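Local structure of mRNA interferase toxin RelE (Escherichia coli, 4FXI) at residues E9-E14 with I76-A81; R61-V66 with E85-A90. The protein cleaves mRNA codon-specifically in the ribosomal A site as the toxin of a type II toxin-antitoxin pair, inhibiting translation during amino acid starvation. The protein carries 1 engineered substitution. All coordinates share one frame; numbering follows the deposited sequence.

Contact 1. Residues E9-E14 with I76-A81; sequences ERALKE and ISVGKA. Engineered in segment 76-81: Ala81 (natural residue Arg).
The carboxylate of Glu14 turns one face onto the backbone of Val78: Val78 O lies over that face, 3.2 Å from Glu14 CD, and Val78 N sits above the OE1 end on the same side. The amide gives OE1 a nearly straight hydrogen bond, Val78 N to Glu14 OE1 3.0 Å, arriving 50° out of the carboxylate plane. At the other end, a water tilted toward the same face donates a bond to OE2 (water O to Glu14 OE2 2.7 Å) and another to Ser77 OG. The carboxylate is thus tied to one amide directly and to the neighbouring hydroxyl through solvent, while its charge is also met by a salt bridge from OE2 to Arg93 of helix 85-94. These bonds probably offset the closeness of two acceptors, Glu14 OE1 and Val78 O, 3.3 Å apart. Beyond CG the Glu14 chain is extended (chi2 168°), which carries the acid group from the helix to the strand, and Glu14 CB rests against Val78 CG2.

One turn earlier, Ala11 brings the helix close to the strand. Its CB lies 3.6 Å from Ile76 C, chiefly touching backbone, with Val78 CG1 a little farther off, and Ala11 O meets Val78 CG1 at 3.7 Å. With so small a residue at the interface, the axes approach to 6.8 Å and run nearly parallel, 19° apart. Ser77 OG also bonds to Val86 O, linking this edge of the contact to the C-terminal helix.

Ile76 and Ser77 both face Val63 in a classic beta bulge. Helix 9-17 here packs on the end of a central strand of the RelE toxin sheet, just before the chain turns at Gly79 toward Ala81, an engineered residue at the position assigned to the proton donor.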
ATOM      1  N   GLU A   9       0.030 -12.089  -1.455  1.00 38.59           N
ATOM      2  CA  GLU A   9       0.477 -13.034  -0.424  1.00 46.67           C
ATOM      3  C   GLU A   9       1.695 -12.517   0.329  1.00 46.68           C
ATOM      4  O   GLU A   9       1.742 -12.565   1.552  1.00 40.60           O
ATOM      5  CB  GLU A   9       0.812 -14.395  -1.041  1.00 49.90           C
ATOM      6  CG  GLU A   9       0.030 -14.745  -2.304  1.00 81.39           C
ATOM      7  CD  GLU A   9      -1.383 -15.237  -2.024  1.00 99.40           C
ATOM      8  OE1 GLU A   9      -1.890 -15.020  -0.902  1.00107.56           O
ATOM      9  OE2 GLU A   9      -1.986 -15.848  -2.934  1.00103.38           O
ATOM     10  N   ARG A  10       2.672 -12.000  -0.412  1.00 42.42           N
ATOM     11  CA  ARG A  10       3.893 -11.495   0.205  1.00 45.82           C
ATOM     12  C   ARG A  10       3.633 -10.220   0.994  1.00 41.44           C
ATOM     13  O   ARG A  10       4.242  -9.994   2.041  1.00 44.11           O
ATOM     14  CB  ARG A  10       4.968 -11.262  -0.855  1.00 40.85           C
ATOM     15  CG  ARG A  10       5.326 -12.523  -1.610  1.00 46.35           C
ATOM     16  CD  ARG A  10       5.907 -12.220  -2.975  1.00 49.23           C
ATOM     17  NE  ARG A  10       4.914 -11.654  -3.886  1.00 43.11           N
ATOM     18  CZ  ARG A  10       5.021 -11.671  -5.209  1.00 49.00           C
ATOM     19  NH1 ARG A  10       6.079 -12.235  -5.781  1.00 49.99           N
ATOM     20  NH2 ARG A  10       4.074 -11.130  -5.962  1.00 50.24           N
ATOM     21  N   ALA A  11       2.713  -9.395   0.507  1.00 36.48           N
ATOM     22  CA  ALA A  11       2.371  -8.166   1.217  1.00 36.51           C
ATOM     23  C   ALA A  11       1.626  -8.450   2.516  1.00 38.24           C
ATOM     24  O   ALA A  11       1.786  -7.722   3.497  1.00 33.72           O
ATOM     25  CB  ALA A  11       1.561  -7.225   0.332  1.00 33.29           C
ATOM     26  N   LEU A  12       0.823  -9.513   2.543  1.00 33.45           N
ATOM     27  CA  LEU A  12       0.096  -9.824   3.774  1.00 33.11           C
ATOM     28  C   LEU A  12       1.058 -10.313   4.855  1.00 39.95           C
ATOM     29  O   LEU A  12       0.890 -10.020   6.039  1.00 37.36           O
ATOM     30  CB  LEU A  12      -1.012 -10.846   3.527  1.00 38.12           C
ATOM     31  CG  LEU A  12      -1.909 -11.133   4.735  1.00 37.02           C
ATOM     32  CD1 LEU A  12      -2.592  -9.863   5.226  1.00 33.39           C
ATOM     33  CD2 LEU A  12      -2.937 -12.210   4.409  1.00 40.25           C
ATOM     34  N   LYS A  13       2.076 -11.059   4.449  1.00 42.08           N
ATOM     35  CA  LYS A  13       3.098 -11.485   5.401  1.00 36.54           C
ATOM     36  C   LYS A  13       3.851 -10.287   5.980  1.00 41.23           C
ATOM     37  O   LYS A  13       4.086 -10.219   7.184  1.00 40.94           O
ATOM     38  CB  LYS A  13       4.064 -12.476   4.750  1.00 45.75           C
ATOM     39  CG  LYS A  13       3.415 -13.800   4.384  1.00 53.55           C
ATOM     40  CD  LYS A  13       4.362 -14.669   3.564  1.00 69.86           C
ATOM     41  CE  LYS A  13       3.675 -15.943   3.090  1.00 75.36           C
ATOM     42  NZ  LYS A  13       4.493 -16.662   2.078  1.00 83.99           N
ATOM     43  N   GLU A  14       4.224  -9.345   5.115  1.00 41.89           N
ATOM     44  CA  GLU A  14       4.838  -8.094   5.556  1.00 42.30           C
ATOM     45  C   GLU A  14       3.954  -7.379   6.574  1.00 46.13           C
ATOM     46  O   GLU A  14       4.428  -6.901   7.609  1.00 39.07           O
ATOM     47  CB  GLU A  14       5.104  -7.181   4.356  1.00 32.13           C
ATOM     48  CG  GLU A  14       6.241  -7.693   3.458  1.00 34.73           C
ATOM     49  CD  GLU A  14       6.318  -6.975   2.128  1.00 45.86           C
ATOM     50  OE1 GLU A  14       5.262  -6.540   1.620  1.00 38.11           O
ATOM     51  OE2 GLU A  14       7.438  -6.849   1.587  1.00 47.41           O
ATOM     52  N   ILE A  76       0.065  -4.351  -2.590  1.00 24.44           N
ATOM     53  CA  ILE A  76       1.160  -5.114  -3.208  1.00 22.40           C
ATOM     54  C   ILE A  76       2.475  -5.114  -2.432  1.00 34.04           C
ATOM     55  O   ILE A  76       3.300  -6.017  -2.598  1.00 35.68           O
ATOM     56  CB  ILE A  76       1.462  -4.600  -4.605  1.00 38.98           C
ATOM     57  CG1 ILE A  76       1.818  -3.134  -4.535  1.00 41.70           C
ATOM     58  CG2 ILE A  76       0.263  -4.757  -5.496  1.00 43.35           C
ATOM     59  CD1 ILE A  76       1.840  -2.505  -5.869  1.00 51.51           C
ATOM     60  N   SER A  77       2.682  -4.108  -1.593  1.00 32.62           N
ATOM     61  CA  SER A  77       3.959  -3.960  -0.921  1.00 29.31           C
ATOM     62  C   SER A  77       3.831  -3.137   0.358  1.00 37.83           C
ATOM     63  O   SER A  77       3.228  -2.058   0.358  1.00 35.99           O
ATOM     64  CB  SER A  77       4.971  -3.297  -1.865  1.00 34.58           C
ATOM     65  OG  SER A  77       6.262  -3.259  -1.278  1.00 39.77           O
ATOM     66  N   VAL A  78       4.377  -3.654   1.455  1.00 32.08           N
ATOM     67  CA  VAL A  78       4.516  -2.848   2.667  1.00 31.52           C
ATOM     68  C   VAL A  78       5.910  -3.024   3.270  1.00 39.32           C
ATOM     69  O   VAL A  78       6.354  -4.146   3.540  1.00 39.29           O
ATOM     70  CB  VAL A  78       3.350  -3.048   3.693  1.00 44.17           C
ATOM     71  CG1 VAL A  78       2.357  -4.071   3.204  1.00 42.83           C
ATOM     72  CG2 VAL A  78       3.868  -3.380   5.086  1.00 45.31           C
ATOM     73  N   GLY A  79       6.611  -1.905   3.425  1.00 39.82           N
ATOM     74  CA  GLY A  79       7.997  -1.916   3.859  1.00 43.64           C
ATOM     75  C   GLY A  79       8.617  -0.530   3.897  1.00 44.66           C
ATOM     76  O   GLY A  79       7.905   0.467   3.948  1.00 43.19           O
ATOM     77  N   LYS A  80       9.949  -0.475   3.841  1.00 45.49           N
ATOM     78  CA  LYS A  80      10.713   0.761   4.057  1.00 50.24           C
ATOM     79  C   LYS A  80      10.936   1.621   2.809  1.00 48.97           C
ATOM     80  O   LYS A  80      11.267   1.112   1.734  1.00 47.57           O
ATOM     81  CB  LYS A  80      12.085   0.429   4.657  1.00 49.89           C
ATOM     82  CG  LYS A  80      12.035  -0.376   5.942  1.00 55.28           C
ATOM     83  CD  LYS A  80      11.385   0.410   7.066  1.00 65.96           C
ATOM     84  CE  LYS A  80      12.182   1.660   7.399  1.00 73.78           C
ATOM     85  NZ  LYS A  80      11.657   2.343   8.616  1.00 75.01           N
ATOM     86  N   ALA A  81      10.792   2.933   2.973  1.00 71.67           N
ATOM     87  CA  ALA A  81      11.082   3.881   1.903  1.00 63.61           C
ATOM     88  C   ALA A  81      12.587   4.021   1.663  1.00 67.75           C
ATOM     89  O   ALA A  81      13.013   4.383   0.566  1.00 62.24           O
ATOM     90  CB  ALA A  81      10.470   5.238   2.212  1.00 61.93           C
TER
HETATM   91  O   HOH W   1       7.908  -4.475   0.480  1.00 39.93           O

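Contact 2. Residues R61-V66 with E85-A90; sequences RLVYQV and EVYSEA. With SO4 (sulfate ion), chain D.
Arg61 and Tyr87 converge on one oxygen of a sulfate ion, which joins strand and helix at the polar end of an otherwise apolar contact. Arg61 bends at its second torsion (chi2 -69°), which puts CD beside the Tyr87 hydroxyl; the guanidinium presents its edge to the anion: NE bonds to sulfate O4 at 2.7 Å and NH2 to sulfate O3 at 3.1 Å, both fairly straight. Tyr87 OH donates to the same O4, 2.5 Å away, and O4 lies near the plane of the ring, at its edge. The guanidinium and ring planes are 67° apart, with the hydroxyl near the guanidinium plane. Lys54 NZ from the adjacent strand supplies a further bond to the sulfate.

Behind this polar end, Val86 fills the angle between Arg61 and Tyr87. Its CG1 takes the crowded position between backbone N and carbonyl carbon (chi1 61°); there it lies 3.6 Å above the centre of the Tyr87 ring and at the same time 3.8 Å from Arg61 CB. The other methyl, CG2, reaches Arg61 O and Val63 CG2. Val63 in turn divides its two methyls: CG2 packs obliquely against Tyr87 CD1 and CE1, while CG1 meets Ala90 CB at 3.8 Å. Val86 and Ala90, a turn apart, thus form the ridge that the helix lays along the strand, and Tyr87 flanks it, its side chain also touching Lys52.

Helix 85-94 covers this face of the sheet in the manner of RelE-family toxins. Arg61 and Lys54, both assigned as transition state stabilizers, here grip an anion that Tyr87, a neighbour of Lys52, the assigned proton acceptor, also binds; the sulfate, probably from the crystallisation liquor, is consistent with a site for an mRNA phosphate.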
ATOM      1  N   ARG A  61       5.923   2.336   4.474  1.00 43.20           N
ATOM      2  CA  ARG A  61       5.042   2.732   3.383  1.00 40.72           C
ATOM      3  C   ARG A  61       4.191   1.555   2.966  1.00 37.43           C
ATOM      4  O   ARG A  61       4.619   0.406   3.059  1.00 36.61           O
ATOM      5  CB  ARG A  61       5.866   3.165   2.170  1.00 47.66           C
ATOM      6  CG  ARG A  61       6.838   4.296   2.426  1.00 48.53           C
ATOM      7  CD  ARG A  61       6.106   5.600   2.683  1.00 50.65           C
ATOM      8  NE  ARG A  61       7.042   6.709   2.853  1.00 50.39           N
ATOM      9  CZ  ARG A  61       7.500   7.130   4.028  1.00 54.33           C
ATOM     10  NH1 ARG A  61       7.104   6.540   5.152  1.00 55.83           N
ATOM     11  NH2 ARG A  61       8.347   8.146   4.079  1.00 54.95           N
ATOM     12  N   LEU A  62       2.986   1.837   2.489  1.00 36.57           N
ATOM     13  CA  LEU A  62       2.163   0.802   1.886  1.00 32.43           C
ATOM     14  C   LEU A  62       1.893   1.207   0.442  1.00 29.72           C
ATOM     15  O   LEU A  62       1.528   2.352   0.168  1.00 32.60           O
ATOM     16  CB  LEU A  62       0.852   0.589   2.680  1.00 29.71           C
ATOM     17  CG  LEU A  62      -0.076  -0.527   2.183  1.00 26.18           C
ATOM     18  CD1 LEU A  62      -0.816  -1.187   3.353  1.00 37.55           C
ATOM     19  CD2 LEU A  62      -1.098  -0.045   1.139  1.00 25.57           C
ATOM     20  N   VAL A  63       2.084   0.271  -0.483  1.00 27.57           N
ATOM     21  CA  VAL A  63       1.777   0.534  -1.871  1.00 29.74           C
ATOM     22  C   VAL A  63       0.592  -0.317  -2.317  1.00 29.91           C
ATOM     23  O   VAL A  63       0.546  -1.513  -2.062  1.00 29.86           O
ATOM     24  CB  VAL A  63       2.995   0.250  -2.781  1.00 27.82           C
ATOM     25  CG1 VAL A  63       2.641   0.521  -4.230  1.00 33.49           C
ATOM     26  CG2 VAL A  63       4.192   1.111  -2.347  1.00 28.93           C
ATOM     27  N   TYR A  64      -0.377   0.301  -2.981  1.00 29.88           N
ATOM     28  CA  TYR A  64      -1.534  -0.448  -3.437  1.00 25.04           C
ATOM     29  C   TYR A  64      -1.908  -0.115  -4.864  1.00 27.09           C
ATOM     30  O   TYR A  64      -1.627   0.978  -5.345  1.00 28.14           O
ATOM     31  CB  TYR A  64      -2.742  -0.241  -2.504  1.00 24.03           C
ATOM     32  CG  TYR A  64      -3.268   1.189  -2.419  1.00 24.63           C
ATOM     33  CD1 TYR A  64      -4.240   1.661  -3.304  1.00 28.73           C
ATOM     34  CD2 TYR A  64      -2.818   2.050  -1.427  1.00 25.36           C
ATOM     35  CE1 TYR A  64      -4.724   2.971  -3.213  1.00 21.71           C
ATOM     36  CE2 TYR A  64      -3.303   3.349  -1.320  1.00 24.70           C
ATOM     37  CZ  TYR A  64      -4.243   3.806  -2.221  1.00 26.59           C
ATOM     38  OH  TYR A  64      -4.712   5.098  -2.091  1.00 27.74           O
ATOM     39  N   GLN A  65      -2.558  -1.071  -5.519  1.00 26.58           N
ATOM     40  CA  GLN A  65      -3.054  -0.905  -6.878  1.00 30.71           C
ATOM     41  C   GLN A  65      -4.574  -0.824  -6.835  1.00 31.21           C
ATOM     42  O   GLN A  65      -5.216  -1.638  -6.177  1.00 29.80           O
ATOM     43  CB  GLN A  65      -2.628  -2.121  -7.704  1.00 29.63           C
ATOM     44  CG  GLN A  65      -3.046  -2.093  -9.152  1.00 30.22           C
ATOM     45  CD  GLN A  65      -2.662  -3.376  -9.883  1.00 33.19           C
ATOM     46  OE1 GLN A  65      -2.842  -4.478  -9.369  1.00 45.17           O
ATOM     47  NE2 GLN A  65      -2.126  -3.234 -11.074  1.00 34.16           N
ATOM     48  N   VAL A  66      -5.166   0.147  -7.524  1.00 26.64           N
ATOM     49  CA  VAL A  66      -6.628   0.177  -7.604  1.00 28.16           C
ATOM     50  C   VAL A  66      -7.120  -0.586  -8.831  1.00 29.49           C
ATOM     51  O   VAL A  66      -6.696  -0.310  -9.949  1.00 34.61           O
ATOM     52  CB  VAL A  66      -7.149   1.605  -7.644  1.00 30.39           C
ATOM     53  CG1 VAL A  66      -8.663   1.603  -7.819  1.00 31.33           C
ATOM     54  CG2 VAL A  66      -6.752   2.325  -6.355  1.00 29.26           C
ATOM     55  N   GLU A  85      13.253   0.609  -1.220  1.00 67.97           N
ATOM     56  CA  GLU A  85      13.007  -0.824  -1.113  1.00 57.04           C
ATOM     57  C   GLU A  85      11.543  -1.144  -1.390  1.00 53.67           C
ATOM     58  O   GLU A  85      11.232  -2.019  -2.196  1.00 59.78           O
ATOM     59  CB  GLU A  85      13.374  -1.337   0.282  1.00 70.44           C
ATOM     60  CG  GLU A  85      14.837  -1.196   0.661  1.00 85.91           C
ATOM     61  CD  GLU A  85      15.081  -1.484   2.136  1.00 97.19           C
ATOM     62  OE1 GLU A  85      15.606  -0.595   2.841  1.00100.69           O
ATOM     63  OE2 GLU A  85      14.745  -2.599   2.590  1.00 98.84           O
ATOM     64  N   VAL A  86      10.649  -0.433  -0.709  1.00 39.79           N
ATOM     65  CA  VAL A  86       9.222  -0.763  -0.759  1.00 39.62           C
ATOM     66  C   VAL A  86       8.686  -0.575  -2.182  1.00 38.13           C
ATOM     67  O   VAL A  86       7.818  -1.321  -2.638  1.00 39.08           O
ATOM     68  CB  VAL A  86       8.403   0.060   0.268  1.00 45.21           C
ATOM     69  CG1 VAL A  86       8.506   1.556  -0.009  1.00 44.07           C
ATOM     70  CG2 VAL A  86       6.936  -0.395   0.303  1.00 46.26           C
ATOM     71  N   TYR A  87       9.255   0.396  -2.888  1.00 38.34           N
ATOM     72  CA  TYR A  87       8.807   0.747  -4.233  1.00 45.06           C
ATOM     73  C   TYR A  87       9.340  -0.191  -5.316  1.00 45.44           C
ATOM     74  O   TYR A  87       8.613  -0.560  -6.236  1.00 40.07           O
ATOM     75  CB  TYR A  87       9.171   2.203  -4.541  1.00 39.76           C
ATOM     76  CG  TYR A  87       8.510   3.175  -3.588  1.00 40.77           C
ATOM     77  CD1 TYR A  87       7.123   3.281  -3.533  1.00 45.44           C
ATOM     78  CD2 TYR A  87       9.262   3.963  -2.724  1.00 48.81           C
ATOM     79  CE1 TYR A  87       6.506   4.154  -2.663  1.00 45.55           C
ATOM     80  CE2 TYR A  87       8.650   4.841  -1.845  1.00 52.64           C
ATOM     81  CZ  TYR A  87       7.271   4.933  -1.825  1.00 50.26           C
ATOM     82  OH  TYR A  87       6.649   5.801  -0.958  1.00 56.12           O
ATOM     83  N   SER A  88      10.604  -0.588  -5.205  1.00 48.21           N
ATOM     84  CA  SER A  88      11.160  -1.534  -6.166  1.00 51.31           C
ATOM     85  C   SER A  88      10.494  -2.906  -6.026  1.00 51.12           C
ATOM     86  O   SER A  88      10.250  -3.590  -7.019  1.00 47.32           O
ATOM     87  CB  SER A  88      12.679  -1.636  -6.024  1.00 54.77           C
ATOM     88  OG  SER A  88      13.304  -0.446  -6.483  1.00 55.56           O
ATOM     89  N   GLU A  89      10.175  -3.297  -4.794  1.00 51.36           N
ATOM     90  CA  GLU A  89       9.455  -4.546  -4.569  1.00 42.66           C
ATOM     91  C   GLU A  89       8.059  -4.504  -5.185  1.00 42.74           C
ATOM     92  O   GLU A  89       7.595  -5.482  -5.770  1.00 42.99           O
ATOM     93  CB  GLU A  89       9.349  -4.866  -3.075  1.00 50.51           C
ATOM     94  CG  GLU A  89      10.419  -5.819  -2.579  1.00 70.58           C
ATOM     95  CD  GLU A  89      10.470  -7.111  -3.377  1.00 81.06           C
ATOM     96  OE1 GLU A  89      11.581  -7.517  -3.775  1.00 92.39           O
ATOM     97  OE2 GLU A  89       9.405  -7.724  -3.601  1.00 83.22           O
ATOM     98  N   ALA A  90       7.386  -3.370  -5.045  1.00 37.48           N
ATOM     99  CA  ALA A  90       6.057  -3.214  -5.628  1.00 37.42           C
ATOM    100  C   ALA A  90       6.097  -3.402  -7.149  1.00 40.63           C
ATOM    101  O   ALA A  90       5.261  -4.104  -7.717  1.00 42.61           O
ATOM    102  CB  ALA A  90       5.465  -1.856  -5.265  1.00 33.80           C
TER
HETATM  103  S   SO4 D 101       8.721   8.627   0.114  1.00 79.02           S
HETATM  104  O1  SO4 D 101       7.991   9.819  -0.311  1.00 76.76           O
HETATM  105  O2  SO4 D 101       9.590   8.179  -0.971  1.00 80.97           O
HETATM  106  O3  SO4 D 101       9.521   8.933   1.297  1.00 76.48           O
HETATM  107  O4  SO4 D 101       7.776   7.563   0.440  1.00 88.10           O

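Overall arrangement
Contacts 1 and 2 lie about 7 Å apart, centre to centre, and share the four-stranded sheet: strands 60-67 and 72-78 are antiparallel neighbours in it. Helix 9-17 packs on strand 72-78 and helix 85-94 on strand 60-67. Along the chain the segments alternate, 9-14, 61-66, 76-81 and 85-90, so the two contacts interlock. They also meet directly, with probable backbone hydrogen bonds from Val63 N to Ser77 O and from Arg61 N to Gly79 O, and with Gly79 packed on Val86. This ties the N-terminal helix through the sheet to the C-terminal helix. Arg61 and the engineered Ala81, both at positions assigned to the active site, also touch.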